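Local coordinates for fibronectin type-III domain-containing protein (PDB 7JGT) that is of unknown function but contains, within a longer protein of a thermophilic bacterium, this fibronectin type III domain, whose extreme heat stability surface salt bridges support, at residues P4-G9 with G78-V83; F10-I15 with L22-S27; Y35-V40 with A49-L54; S62-Y67 with S86-R91. The protein carries 1 engineered substitution. All coordinates share one frame; numbering follows the deposited sequence.

Contact 1: P4-G9 with G78-V83; sequences PDEPVG and GPSNFV
Pro4 turns its ring carbon CD to the backbone of Gly78, with Pro4 CD 3.3 Å from Gly78 O. The chain then bends past Ser80, whose CB is 3.4 Å from Pro4 O and equally near the carbonyl O of Asp5. The hydroxyl of Ser80 turns back on its own segment: OG donates to Asn81 O at 2.7 Å and is also bonded to the backbone N of Ala73 in strand 66-75. Glu6 makes the hydrogen bond between the two segments. Its chain folds at chi2 (72°), which lays the carboxylate alongside Asn81, and Glu6 OE2 accepts from Asn81 N at 2.8 Å on the anti side of the carboxylate. Glu6 CG lies 3.6 Å from Asn81 CB, and the carboxylate is turned 27° from the amide. The N-terminal run of this fibronectin type III sandwich thus travels in nearly the same direction as the early part of strand 78-88, without regular sheet pairing between them. An alanine in place of Glu6 is likely to leave Asn81 N without this acceptor and open a gap beside the asparagine side chain. Pro7 comes next, meeting Val83 through Pro7 O, 3.3 Å from Val83 CG1. Its ring adds a looser apolar touch, Pro7 CB to Val83 CG2 at 4.2 Å, while Thr29 packs on the proline and Phe10 on the valine.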
loop_
_atom_site.group_PDB
_atom_site.type_symbol
_atom_site.label_atom_id
_atom_site.label_comp_id
_atom_site.label_asym_id
_atom_site.label_seq_id
_atom_site.Cartn_x
_atom_site.Cartn_y
_atom_site.Cartn_z
ATOM N N PRO A 4 5.530 8.120 -13.147
ATOM C CA PRO A 4 6.287 6.869 -13.009
ATOM C C PRO A 4 5.511 5.678 -13.557
ATOM O O PRO A 4 4.309 5.747 -13.822
ATOM C CB PRO A 4 6.488 6.740 -11.490
ATOM C CG PRO A 4 6.184 8.102 -10.930
ATOM C CD PRO A 4 5.163 8.684 -11.838
ATOM N N ASP A 5 6.239 4.568 -13.725
ATOM C CA ASP A 5 5.634 3.265 -13.983
ATOM C C ASP A 5 4.644 2.915 -12.871
ATOM O O ASP A 5 4.751 3.391 -11.741
ATOM C CB ASP A 5 6.707 2.167 -14.034
ATOM C CG ASP A 5 7.453 2.095 -15.376
ATOM O OD1 ASP A 5 8.313 1.185 -15.512
ATOM O OD2 ASP A 5 7.200 2.921 -16.281
ATOM N N GLU A 6 3.679 2.060 -13.185
ATOM C CA GLU A 6 2.906 1.454 -12.111
ATOM C C GLU A 6 3.800 0.475 -11.360
ATOM O O GLU A 6 4.561 -0.270 -11.989
ATOM C CB GLU A 6 1.672 0.724 -12.650
ATOM C CG GLU A 6 0.489 1.617 -12.964
ATOM C CD GLU A 6 0.712 2.465 -14.208
ATOM O OE1 GLU A 6 0.955 1.885 -15.289
ATOM O OE2 GLU A 6 0.646 3.711 -14.108
ATOM N N PRO A 7 3.770 0.483 -10.024
ATOM C CA PRO A 7 4.553 -0.497 -9.272
ATOM C C PRO A 7 4.075 -1.906 -9.579
ATOM O O PRO A 7 2.923 -2.123 -9.960
ATOM C CB PRO A 7 4.286 -0.128 -7.807
ATOM C CG PRO A 7 3.829 1.328 -7.853
ATOM C CD PRO A 7 3.048 1.417 -9.136
ATOM N N VAL A 8 4.989 -2.865 -9.428
ATOM C CA VAL A 8 4.679 -4.278 -9.583
ATOM C C VAL A 8 5.122 -5.000 -8.325
ATOM O O VAL A 8 5.935 -4.501 -7.543
ATOM C CB VAL A 8 5.331 -4.916 -10.837
ATOM C CG1 VAL A 8 5.136 -4.030 -12.043
ATOM C CG2 VAL A 8 6.821 -5.177 -10.606
ATOM N N GLY A 9 4.557 -6.184 -8.125
ATOM C CA GLY A 9 4.881 -6.932 -6.930
ATOM C C GLY A 9 4.315 -6.327 -5.666
ATOM O O GLY A 9 4.897 -6.490 -4.596
ATOM N N GLY A 78 3.510 13.860 -11.830
ATOM C CA GLY A 78 2.242 13.364 -11.356
ATOM C C GLY A 78 2.293 11.908 -10.922
ATOM O O GLY A 78 3.358 11.290 -10.843
ATOM N N PRO A 79 1.124 11.334 -10.651
ATOM C CA PRO A 79 1.073 9.963 -10.126
ATOM C C PRO A 79 0.875 8.898 -11.191
ATOM O O PRO A 79 0.244 9.130 -12.229
ATOM C CB PRO A 79 -0.125 10.007 -9.177
ATOM C CG PRO A 79 -1.044 11.055 -9.790
ATOM C CD PRO A 79 -0.205 11.977 -10.663
ATOM N N SER A 80 1.409 7.713 -10.915
ATOM C CA SER A 80 1.086 6.523 -11.675
ATOM C C SER A 80 -0.347 6.097 -11.388
ATOM O O SER A 80 -1.017 6.605 -10.479
ATOM C CB SER A 80 2.019 5.380 -11.298
ATOM O OG SER A 80 1.542 4.784 -10.106
ATOM N N ASN A 81 -0.815 5.135 -12.171
ATOM C CA ASN A 81 -2.049 4.457 -11.817
ATOM C C ASN A 81 -1.851 3.616 -10.557
ATOM O O ASN A 81 -0.729 3.350 -10.118
ATOM C CB ASN A 81 -2.532 3.570 -12.960
ATOM C CG ASN A 81 -3.010 4.374 -14.146
ATOM O OD1 ASN A 81 -3.410 5.530 -14.002
ATOM N ND2 ASN A 81 -2.967 3.771 -15.328
ATOM N N PHE A 82 -2.977 3.183 -9.995
ATOM C CA PHE A 82 -3.004 2.375 -8.787
ATOM C C PHE A 82 -2.797 0.897 -9.088
ATOM O O PHE A 82 -3.248 0.379 -10.112
ATOM C CB PHE A 82 -4.348 2.526 -8.079
ATOM C CG PHE A 82 -4.417 3.682 -7.151
ATOM C CD1 PHE A 82 -3.456 3.859 -6.167
ATOM C CD2 PHE A 82 -5.444 4.601 -7.258
ATOM C CE1 PHE A 82 -3.519 4.935 -5.300
ATOM C CE2 PHE A 82 -5.507 5.678 -6.401
ATOM C CZ PHE A 82 -4.542 5.842 -5.418
ATOM N N VAL A 83 -2.122 0.218 -8.163
ATOM C CA VAL A 83 -2.153 -1.235 -8.071
ATOM C C VAL A 83 -2.727 -1.589 -6.710
ATOM O O VAL A 83 -2.597 -0.825 -5.749
ATOM C CB VAL A 83 -0.760 -1.868 -8.280
ATOM C CG1 VAL A 83 -0.306 -1.618 -9.700
ATOM C CG2 VAL A 83 0.251 -1.292 -7.299
#

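Contact 2: F10-I15 with L22-S27; sequences FWVESI and LRLRWS
Leu24 sits between Phe10 and Val12 at the apolar centre. Its CG is 3.7 Å from Phe10 CE1, at the edge of the ring, and just as close to Val12 CG2, with the valine and leucine side by side. Leu22 CD1 extends the patch toward Val12 CG1 at 3.9 Å, and Phe69 of strand 66-75 packs on both residues. Phe10, with CG trans to its backbone N (chi1 178°), brings the edge of its ring up to Leu24. Strands 11-14 and 22-25 form an antiparallel hairpin, the first lying at one border of the three-stranded sheet of the fibronectin type III sandwich. Trp11 pairs with Arg25 and Glu13 with Arg23 through reciprocal backbone bonds such as Glu13 N to Arg23 O, 2.8 Å. These four side chains occupy the face away from the apolar patch. There Glu13 OE2 takes Arg23 NH1 at 2.7 Å, in the guanidinium plane but from well above the carboxylate plane. Glu13 OE1 completes a salt-bridge network with Arg25, including a weak bond from Arg25 NE at 2.8 Å. A glutamine in place of Glu13 would probably leave both arginines without this shared negative partner. The Arg25 guanidinium has Trp11 CE3 over one face and Arg23 NH1 over the other, while Arg23 NE makes a second salt bridge with Glu55.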
loop_
_atom_site.group_PDB
_atom_site.type_symbol
_atom_site.label_atom_id
_atom_site.label_comp_id
_atom_site.label_asym_id
_atom_site.label_seq_id
_atom_site.Cartn_x
_atom_site.Cartn_y
_atom_site.Cartn_z
ATOM N N PHE A 10 3.202 -5.610 -5.760
ATOM C CA PHE A 10 2.585 -5.058 -4.561
ATOM C C PHE A 10 1.886 -6.192 -3.820
ATOM O O PHE A 10 0.914 -6.761 -4.323
ATOM C CB PHE A 10 1.612 -3.943 -4.920
ATOM C CG PHE A 10 0.903 -3.359 -3.739
ATOM C CD1 PHE A 10 1.569 -3.157 -2.548
ATOM C CD2 PHE A 10 -0.436 -3.010 -3.826
ATOM C CE1 PHE A 10 0.908 -2.610 -1.453
ATOM C CE2 PHE A 10 -1.088 -2.471 -2.746
ATOM C CZ PHE A 10 -0.413 -2.269 -1.561
ATOM N N TRP A 11 2.401 -6.543 -2.643
ATOM C CA TRP A 11 1.817 -7.582 -1.803
ATOM C C TRP A 11 1.485 -7.011 -0.432
ATOM O O TRP A 11 2.244 -6.212 0.123
ATOM C CB TRP A 11 2.758 -8.773 -1.618
ATOM C CG TRP A 11 3.398 -9.264 -2.866
ATOM C CD1 TRP A 11 2.783 -9.565 -4.044
ATOM C CD2 TRP A 11 4.784 -9.527 -3.054
ATOM N NE1 TRP A 11 3.713 -10.000 -4.964
ATOM C CE2 TRP A 11 4.949 -9.988 -4.375
ATOM C CE3 TRP A 11 5.908 -9.424 -2.227
ATOM C CZ2 TRP A 11 6.197 -10.339 -4.893
ATOM C CZ3 TRP A 11 7.141 -9.773 -2.737
ATOM C CH2 TRP A 11 7.279 -10.225 -4.059
ATOM N N VAL A 12 0.350 -7.440 0.110
ATOM C CA VAL A 12 -0.064 -7.125 1.471
ATOM C C VAL A 12 -0.051 -8.430 2.246
ATOM O O VAL A 12 -0.701 -9.399 1.835
ATOM C CB VAL A 12 -1.461 -6.490 1.500
ATOM C CG1 VAL A 12 -1.977 -6.426 2.916
ATOM C CG2 VAL A 12 -1.427 -5.119 0.856
ATOM N N GLU A 13 0.697 -8.485 3.344
ATOM C CA GLU A 13 0.811 -9.750 4.060
ATOM C C GLU A 13 0.436 -9.602 5.523
ATOM O O GLU A 13 0.722 -8.581 6.158
ATOM C CB GLU A 13 2.212 -10.359 3.956
ATOM C CG GLU A 13 3.348 -9.392 4.118
ATOM C CD GLU A 13 4.668 -10.001 3.684
ATOM O OE1 GLU A 13 4.959 -9.960 2.467
ATOM O OE2 GLU A 13 5.409 -10.526 4.554
ATOM N N SER A 14 -0.209 -10.644 6.040
ATOM C CA SER A 14 -0.567 -10.708 7.443
ATOM C C SER A 14 0.685 -10.862 8.293
ATOM O O SER A 14 1.739 -11.311 7.829
ATOM C CB SER A 14 -1.521 -11.878 7.691
ATOM O OG SER A 14 -2.358 -11.633 8.800
ATOM N N ILE A 15 0.568 -10.467 9.551
ATOM C CA ILE A 15 1.638 -10.598 10.525
ATOM C C ILE A 15 1.134 -11.470 11.663
ATOM O O ILE A 15 0.387 -11.009 12.529
ATOM C CB ILE A 15 2.117 -9.229 11.032
ATOM C CG1 ILE A 15 2.569 -8.381 9.840
ATOM C CG2 ILE A 15 3.248 -9.412 12.020
ATOM C CD1 ILE A 15 2.899 -6.952 10.177
ATOM N N LEU A 22 -0.634 -4.819 9.180
ATOM C CA LEU A 22 -0.323 -5.521 7.943
ATOM C C LEU A 22 0.964 -4.955 7.352
ATOM O O LEU A 22 1.288 -3.777 7.533
ATOM C CB LEU A 22 -1.466 -5.412 6.932
ATOM C CG LEU A 22 -2.757 -6.160 7.286
ATOM C CD1 LEU A 22 -3.838 -5.815 6.282
ATOM C CD2 LEU A 22 -2.532 -7.670 7.343
ATOM N N ARG A 23 1.703 -5.813 6.659
ATOM C CA ARG A 23 2.952 -5.431 6.012
ATOM C C ARG A 23 2.693 -5.266 4.521
ATOM O O ARG A 23 2.210 -6.195 3.866
ATOM C CB ARG A 23 4.034 -6.479 6.268
ATOM C CG ARG A 23 5.329 -6.282 5.498
ATOM C CD ARG A 23 6.174 -7.551 5.570
ATOM N NE ARG A 23 7.564 -7.331 5.179
ATOM C CZ ARG A 23 8.389 -8.288 4.757
ATOM N NH1 ARG A 23 7.967 -9.547 4.655
ATOM N NH2 ARG A 23 9.639 -7.982 4.434
ATOM N N LEU A 24 2.976 -4.077 4.005
ATOM C CA LEU A 24 2.874 -3.766 2.587
ATOM C C LEU A 24 4.279 -3.746 1.999
ATOM O O LEU A 24 5.204 -3.227 2.623
ATOM C CB LEU A 24 2.199 -2.409 2.364
ATOM C CG LEU A 24 0.671 -2.349 2.262
ATOM C CD1 LEU A 24 0.033 -2.879 3.525
ATOM C CD2 LEU A 24 0.190 -0.922 2.011
ATOM N N ARG A 25 4.429 -4.310 0.800
ATOM C CA ARG A 25 5.718 -4.438 0.122
ATOM C C ARG A 25 5.522 -4.225 -1.370
ATOM O O ARG A 25 4.482 -4.586 -1.925
ATOM C CB ARG A 25 6.343 -5.824 0.328
ATOM C CG ARG A 25 7.084 -6.016 1.616
ATOM C CD ARG A 25 7.905 -7.296 1.539
ATOM N NE ARG A 25 7.062 -8.479 1.399
ATOM C CZ ARG A 25 7.487 -9.656 0.948
ATOM N NH1 ARG A 25 8.753 -9.816 0.583
ATOM N NH2 ARG A 25 6.644 -10.677 0.866
ATOM N N TRP A 26 6.527 -3.641 -2.022
ATOM C CA TRP A 26 6.464 -3.432 -3.464
ATOM C C TRP A 26 7.877 -3.290 -4.013
ATOM O O TRP A 26 8.855 -3.174 -3.272
ATOM C CB TRP A 26 5.609 -2.203 -3.827
ATOM C CG TRP A 26 6.092 -0.933 -3.166
ATOM C CD1 TRP A 26 7.015 -0.051 -3.653
ATOM C CD2 TRP A 26 5.672 -0.414 -1.896
ATOM N NE1 TRP A 26 7.212 0.973 -2.751
ATOM C CE2 TRP A 26 6.391 0.778 -1.672
ATOM C CE3 TRP A 26 4.765 -0.847 -0.926
ATOM C CZ2 TRP A 26 6.229 1.547 -0.512
ATOM C CZ3 TRP A 26 4.603 -0.082 0.231
ATOM C CH2 TRP A 26 5.341 1.100 0.424
ATOM N N SER A 27 7.969 -3.339 -5.332
ATOM C CA SER A 27 9.250 -3.265 -6.004
ATOM C C SER A 27 9.612 -1.820 -6.270
ATOM O O SER A 27 8.738 -0.963 -6.422
ATOM C CB SER A 27 9.200 -4.027 -7.320
ATOM O OG SER A 27 8.412 -3.295 -8.232
#

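Contact 3: Y35-V40 with A49-L54; sequences YEIYLV and ASTDKL
Tyr35 carries its ring beyond the last paired residue of the neighbouring strand, onto the turn that follows. Tyr35 CD1 comes 3.5 Å from the carbonyl O of Lys53, and the far end of the ring meets Leu54, with Tyr35 CE1 3.9 Å from Leu54 CD2. The backbone beneath is a beta hairpin of strands 34-41 and 44-51, the latter forming a border of the four-stranded sheet in this fibronectin type III fold. Tyr35 and Thr51 are a hydrogen-bonded pair: Tyr35 N reaches Thr51 O at 2.8 Å, and Thr51 N returns a bond to Tyr35 O. Ile37 and Ala49 pair in the same manner but less evenly, since Ile37 N bonds well to Ala49 O whereas the bond from Ala49 N to Ile37 O is weak at 3.4 Å. Side chains of these four residues share one face, turned to the sandwich interior, where Trp26 touches Tyr35, Ile37 and Thr51. Glu36 and Ser50 occupy the other face, with Glu36 CG 3.7 Å from Ser50 OG. The carboxylate of Glu36 finds its charged partner in Arg72 of strand 66-75. Past the pairing the chain turns sharply, and Thr51 fixes that turn: with its hydroxyl trans to the backbone N (chi1 -176°), Thr51 OG1 accepts from Lys53 N at 3.0 Å, closing an ST turn.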
loop_
_atom_site.group_PDB
_atom_site.type_symbol
_atom_site.label_atom_id
_atom_site.label_comp_id
_atom_site.label_asym_id
_atom_site.label_seq_id
_atom_site.Cartn_x
_atom_site.Cartn_y
_atom_site.Cartn_z
ATOM N N TYR A 35 6.005 7.056 -2.920
ATOM C CA TYR A 35 4.815 6.240 -3.083
ATOM C C TYR A 35 3.745 6.712 -2.108
ATOM O O TYR A 35 4.051 7.153 -0.997
ATOM C CB TYR A 35 5.131 4.753 -2.843
ATOM C CG TYR A 35 6.289 4.254 -3.676
ATOM C CD1 TYR A 35 7.602 4.350 -3.215
ATOM C CD2 TYR A 35 6.071 3.694 -4.930
ATOM C CE1 TYR A 35 8.680 3.889 -3.980
ATOM C CE2 TYR A 35 7.137 3.233 -5.697
ATOM C CZ TYR A 35 8.431 3.336 -5.224
ATOM O OH TYR A 35 9.481 2.879 -5.997
ATOM N N GLU A 36 2.491 6.599 -2.530
ATOM C CA GLU A 36 1.344 6.884 -1.682
ATOM C C GLU A 36 0.533 5.616 -1.499
ATOM O O GLU A 36 0.382 4.828 -2.437
ATOM C CB GLU A 36 0.461 7.984 -2.269
ATOM C CG GLU A 36 1.220 9.264 -2.522
ATOM C CD GLU A 36 0.351 10.357 -3.104
ATOM O OE1 GLU A 36 -0.798 10.076 -3.495
ATOM O OE2 GLU A 36 0.822 11.502 -3.167
ATOM N N ILE A 37 0.020 5.437 -0.283
ATOM C CA ILE A 37 -0.720 4.249 0.128
ATOM C C ILE A 37 -2.098 4.685 0.599
ATOM O O ILE A 37 -2.211 5.597 1.425
ATOM C CB ILE A 37 -0.000 3.503 1.260
ATOM C CG1 ILE A 37 1.323 2.899 0.770
ATOM C CG2 ILE A 37 -0.904 2.427 1.846
ATOM C CD1 ILE A 37 2.220 2.561 1.935
ATOM N N TYR A 38 -3.134 3.999 0.121
ATOM C CA TYR A 38 -4.506 4.295 0.502
ATOM C C TYR A 38 -5.216 3.024 0.924
ATOM O O TYR A 38 -4.952 1.945 0.392
ATOM C CB TYR A 38 -5.281 4.938 -0.640
ATOM C CG TYR A 38 -4.655 6.230 -1.098
ATOM C CD1 TYR A 38 -3.551 6.229 -1.944
ATOM C CD2 TYR A 38 -5.157 7.451 -0.670
ATOM C CE1 TYR A 38 -2.961 7.411 -2.353
ATOM C CE2 TYR A 38 -4.573 8.646 -1.075
ATOM C CZ TYR A 38 -3.480 8.619 -1.918
ATOM O OH TYR A 38 -2.902 9.800 -2.325
ATOM N N LEU A 39 -6.110 3.169 1.898
ATOM C CA LEU A 39 -7.019 2.101 2.298
ATOM C C LEU A 39 -8.279 2.198 1.448
ATOM O O LEU A 39 -8.933 3.246 1.431
ATOM C CB LEU A 39 -7.367 2.213 3.783
ATOM C CG LEU A 39 -8.468 1.255 4.248
ATOM C CD1 LEU A 39 -8.054 -0.198 3.968
ATOM C CD2 LEU A 39 -8.787 1.448 5.720
ATOM N N VAL A 40 -8.611 1.118 0.743
ATOM C CA VAL A 40 -9.802 1.060 -0.099
ATOM C C VAL A 40 -10.943 0.457 0.709
ATOM O O VAL A 40 -10.877 -0.709 1.112
ATOM C CB VAL A 40 -9.545 0.234 -1.367
ATOM C CG1 VAL A 40 -10.807 0.169 -2.216
ATOM C CG2 VAL A 40 -8.364 0.804 -2.148
ATOM N N ALA A 49 -0.447 6.978 4.043
ATOM C CA ALA A 49 0.926 7.432 4.228
ATOM C C ALA A 49 1.597 7.662 2.886
ATOM O O ALA A 49 1.233 7.051 1.882
ATOM C CB ALA A 49 1.745 6.421 5.039
ATOM N N SER A 50 2.591 8.544 2.891
ATOM C CA SER A 50 3.517 8.718 1.786
ATOM C C SER A 50 4.900 8.283 2.253
ATOM O O SER A 50 5.311 8.619 3.367
ATOM C CB SER A 50 3.548 10.182 1.324
ATOM O OG SER A 50 2.301 10.562 0.760
ATOM N N THR A 51 5.624 7.550 1.407
ATOM C CA THR A 51 6.921 7.025 1.816
ATOM C C THR A 51 7.835 6.880 0.609
ATOM O O THR A 51 7.375 6.672 -0.519
ATOM C CB THR A 51 6.783 5.675 2.533
ATOM O OG1 THR A 51 8.064 5.248 3.006
ATOM C CG2 THR A 51 6.189 4.603 1.602
ATOM N N ASP A 52 9.137 7.025 0.850
ATOM C CA ASP A 52 10.123 6.648 -0.155
ATOM C C ASP A 52 10.729 5.273 0.115
ATOM O O ASP A 52 11.677 4.877 -0.570
ATOM C CB ASP A 52 11.218 7.717 -0.274
ATOM C CG ASP A 52 12.010 7.909 1.005
ATOM O OD1 ASP A 52 12.027 7.013 1.867
ATOM O OD2 ASP A 52 12.636 8.978 1.149
ATOM N N LYS A 53 10.207 4.544 1.097
ATOM C CA LYS A 53 10.595 3.158 1.303
ATOM C C LYS A 53 9.958 2.275 0.234
ATOM O O LYS A 53 9.172 2.724 -0.601
ATOM C CB LYS A 53 10.171 2.683 2.689
ATOM C CG LYS A 53 10.689 3.541 3.826
ATOM C CD LYS A 53 9.968 3.230 5.117
ATOM C CE LYS A 53 10.406 1.896 5.685
ATOM N NZ LYS A 53 9.363 1.338 6.580
ATOM N N LEU A 54 10.306 0.992 0.275
ATOM C CA LEU A 54 9.699 -0.027 -0.570
ATOM C C LEU A 54 8.815 -0.959 0.242
ATOM O O LEU A 54 8.429 -2.029 -0.235
ATOM C CB LEU A 54 10.779 -0.824 -1.298
ATOM C CG LEU A 54 11.761 0.072 -2.048
ATOM C CD1 LEU A 54 12.917 -0.764 -2.579
ATOM C CD2 LEU A 54 11.039 0.837 -3.162
#

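Contact 4: S62-Y67 with S86-R91; sequences SPNTKY and SSTTDR
A largely surface contact closes the open end of the hairpin of strands 66-75 and 78-88, with Thr89 and Tyr67 at its inner side and Asn64 and Arg91 at its outer side. Regular pairing is short: Tyr67 N bonds to Ser87 O at 2.8 Å, and Ser87 N answers to Tyr67 O. Beyond it the buried Thr89 takes over. Its hydroxyl stands between the backbone N and carbonyl carbon (chi1 50°), facing the loop, where Thr89 OG1 donates to Ser62 O at 2.7 Å in the carbonyl plane and accepts from Thr65 N at 3.0 Å. One side-chain oxygen therefore grips two backbone groups of the loop. Tyr67 folds over that same loop, and its OH accepts from Ser62 N at 2.9 Å, the tyrosine corner familiar in fibronectin type III domains. Thr65 OG1 braces the bend further by donating to Pro63 O at 2.7 Å. Tyr67 CE2 also touches Thr89 CG2, and Leu61 and Leu22 pack against both residues. Toward solvent, Asn64 N bonds to Asp90 O at 2.9 Å, its donor well above the carbonyl plane. Asn64 OD1 sits over the centre of one face of the Arg91 guanidinium, 3.5 Å from Arg91 CZ, with the amide and guanidinium planes 47° apart.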
loop_
_atom_site.group_PDB
_atom_site.type_symbol
_atom_site.label_atom_id
_atom_site.label_comp_id
_atom_site.label_asym_id
_atom_site.label_seq_id
_atom_site.Cartn_x
_atom_site.Cartn_y
_atom_site.Cartn_z
ATOM N N SER A 62 -8.050 -3.212 12.797
ATOM C CA SER A 62 -8.811 -4.057 13.710
ATOM C C SER A 62 -8.482 -5.532 13.489
ATOM O O SER A 62 -8.028 -5.919 12.406
ATOM C CB SER A 62 -10.309 -3.837 13.519
ATOM O OG SER A 62 -10.617 -2.456 13.512
ATOM N N PRO A 63 -8.665 -6.373 14.504
ATOM C CA PRO A 63 -8.357 -7.800 14.334
ATOM C C PRO A 63 -9.291 -8.473 13.345
ATOM O O PRO A 63 -10.418 -8.031 13.120
ATOM C CB PRO A 63 -8.523 -8.389 15.743
ATOM C CG PRO A 63 -8.957 -7.267 16.635
ATOM C CD PRO A 63 -8.787 -5.972 15.916
ATOM N N ASN A 64 -8.783 -9.540 12.728
ATOM C CA ASN A 64 -9.579 -10.445 11.906
ATOM C C ASN A 64 -10.396 -9.688 10.857
ATOM O O ASN A 64 -11.600 -9.915 10.684
ATOM C CB ASN A 64 -10.484 -11.310 12.792
ATOM C CG ASN A 64 -11.078 -12.486 12.047
ATOM O OD1 ASN A 64 -10.446 -13.047 11.152
ATOM N ND2 ASN A 64 -12.306 -12.855 12.399
ATOM N N THR A 65 -9.735 -8.780 10.140
ATOM C CA THR A 65 -10.425 -7.912 9.191
ATOM C C THR A 65 -9.654 -7.865 7.875
ATOM O O THR A 65 -8.439 -7.655 7.875
ATOM C CB THR A 65 -10.590 -6.505 9.771
ATOM O OG1 THR A 65 -11.308 -6.584 11.010
ATOM C CG2 THR A 65 -11.364 -5.610 8.808
ATOM N N LYS A 66 -10.354 -8.061 6.750
ATOM C CA LYS A 66 -9.698 -7.958 5.450
ATOM C C LYS A 66 -9.586 -6.494 5.059
ATOM O O LYS A 66 -10.577 -5.761 5.082
ATOM C CB LYS A 66 -10.449 -8.730 4.360
ATOM C CG LYS A 66 -10.041 -8.318 2.937
ATOM C CD LYS A 66 -10.464 -9.330 1.877
ATOM C CE LYS A 66 -10.019 -8.887 0.490
ATOM N NZ LYS A 66 -10.877 -9.427 -0.613
ATOM N N TYR A 67 -8.379 -6.075 4.685
ATOM C CA TYR A 67 -8.131 -4.721 4.228
ATOM C C TYR A 67 -7.589 -4.760 2.809
ATOM O O TYR A 67 -6.716 -5.572 2.498
ATOM C CB TYR A 67 -7.142 -4.010 5.143
ATOM C CG TYR A 67 -7.706 -3.657 6.497
ATOM C CD1 TYR A 67 -8.407 -2.476 6.693
ATOM C CD2 TYR A 67 -7.529 -4.505 7.591
ATOM C CE1 TYR A 67 -8.919 -2.143 7.944
ATOM C CE2 TYR A 67 -8.039 -4.187 8.842
ATOM C CZ TYR A 67 -8.736 -3.005 9.015
ATOM O OH TYR A 67 -9.241 -2.679 10.261
ATOM N N SER A 86 -4.484 -7.110 -1.032
ATOM C CA SER A 86 -5.263 -7.185 0.196
ATOM C C SER A 86 -4.774 -8.340 1.067
ATOM O O SER A 86 -4.014 -9.207 0.629
ATOM C CB SER A 86 -6.757 -7.311 -0.126
ATOM O OG SER A 86 -7.048 -8.555 -0.736
ATOM N N SER A 87 -5.224 -8.337 2.319
ATOM C CA SER A 87 -4.995 -9.450 3.233
ATOM C C SER A 87 -5.906 -9.259 4.439
ATOM O O SER A 87 -6.661 -8.290 4.525
ATOM C CB SER A 87 -3.532 -9.546 3.664
ATOM O OG SER A 87 -3.325 -10.732 4.406
ATOM N N THR A 88 -5.820 -10.192 5.376
ATOM C CA THR A 88 -6.607 -10.149 6.602
ATOM C C THR A 88 -5.665 -10.106 7.792
ATOM O O THR A 88 -4.715 -10.893 7.862
ATOM C CB THR A 88 -7.522 -11.373 6.709
ATOM O OG1 THR A 88 -8.339 -11.465 5.533
ATOM C CG2 THR A 88 -8.402 -11.274 7.950
ATOM N N THR A 89 -5.927 -9.197 8.722
ATOM C CA THR A 89 -5.154 -9.158 9.953
ATOM C C THR A 89 -5.388 -10.419 10.772
ATOM O O THR A 89 -6.452 -11.038 10.713
ATOM C CB THR A 89 -5.547 -7.957 10.794
ATOM O OG1 THR A 89 -6.977 -7.939 10.920
ATOM C CG2 THR A 89 -5.046 -6.671 10.166
ATOM N N ASP A 90 -4.389 -10.775 11.571
ATOM C CA ASP A 90 -4.487 -11.931 12.453
ATOM C C ASP A 90 -5.733 -11.854 13.329
ATOM O O ASP A 90 -6.265 -10.764 13.574
ATOM C CB ASP A 90 -3.228 -12.035 13.312
ATOM C CG ASP A 90 -2.799 -13.472 13.544
ATOM O OD1 ASP A 90 -3.093 -14.333 12.691
ATOM O OD2 ASP A 90 -2.169 -13.734 14.580
ATOM N N ARG A 91 -6.203 -13.012 13.800
ATOM C CA ARG A 91 -7.420 -13.083 14.602
ATOM C C ARG A 91 -7.217 -12.622 16.042
ATOM O O ARG A 91 -8.199 -12.293 16.717
ATOM C CB ARG A 91 -7.984 -14.511 14.555
ATOM C CG ARG A 91 -8.418 -14.942 13.132
ATOM C CD ARG A 91 -9.067 -16.337 13.099
ATOM N NE ARG A 91 -10.017 -16.590 11.999
ATOM C CZ ARG A 91 -9.785 -16.425 10.687
ATOM N NH1 ARG A 91 -8.613 -15.981 10.242
ATOM N NH2 ARG A 91 -10.747 -16.718 9.800
#

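How the contacts relate
All four contacts belong to one fibronectin type III sandwich. Contact 2 closes first along the chain, then contact 3; both are nested within the loop closed by contact 1, and contact 4 alternates with contact 1. Contact 2 pairs two strands of the three-stranded sheet, whereas the other three reach the four-stranded one. Contacts 1 and 4 share strand 78-88 but lie on opposite sides of the domain centre, their own centres about 25 Å apart. Contacts 2 and 3, centres about 11 Å apart, meet across the core through Leu24 and Ile37 and through Trp26. Ser14 and Thr88 tie contact 2 to contact 4, joining strand 11-14 of one sheet to strand 78-88 of the other.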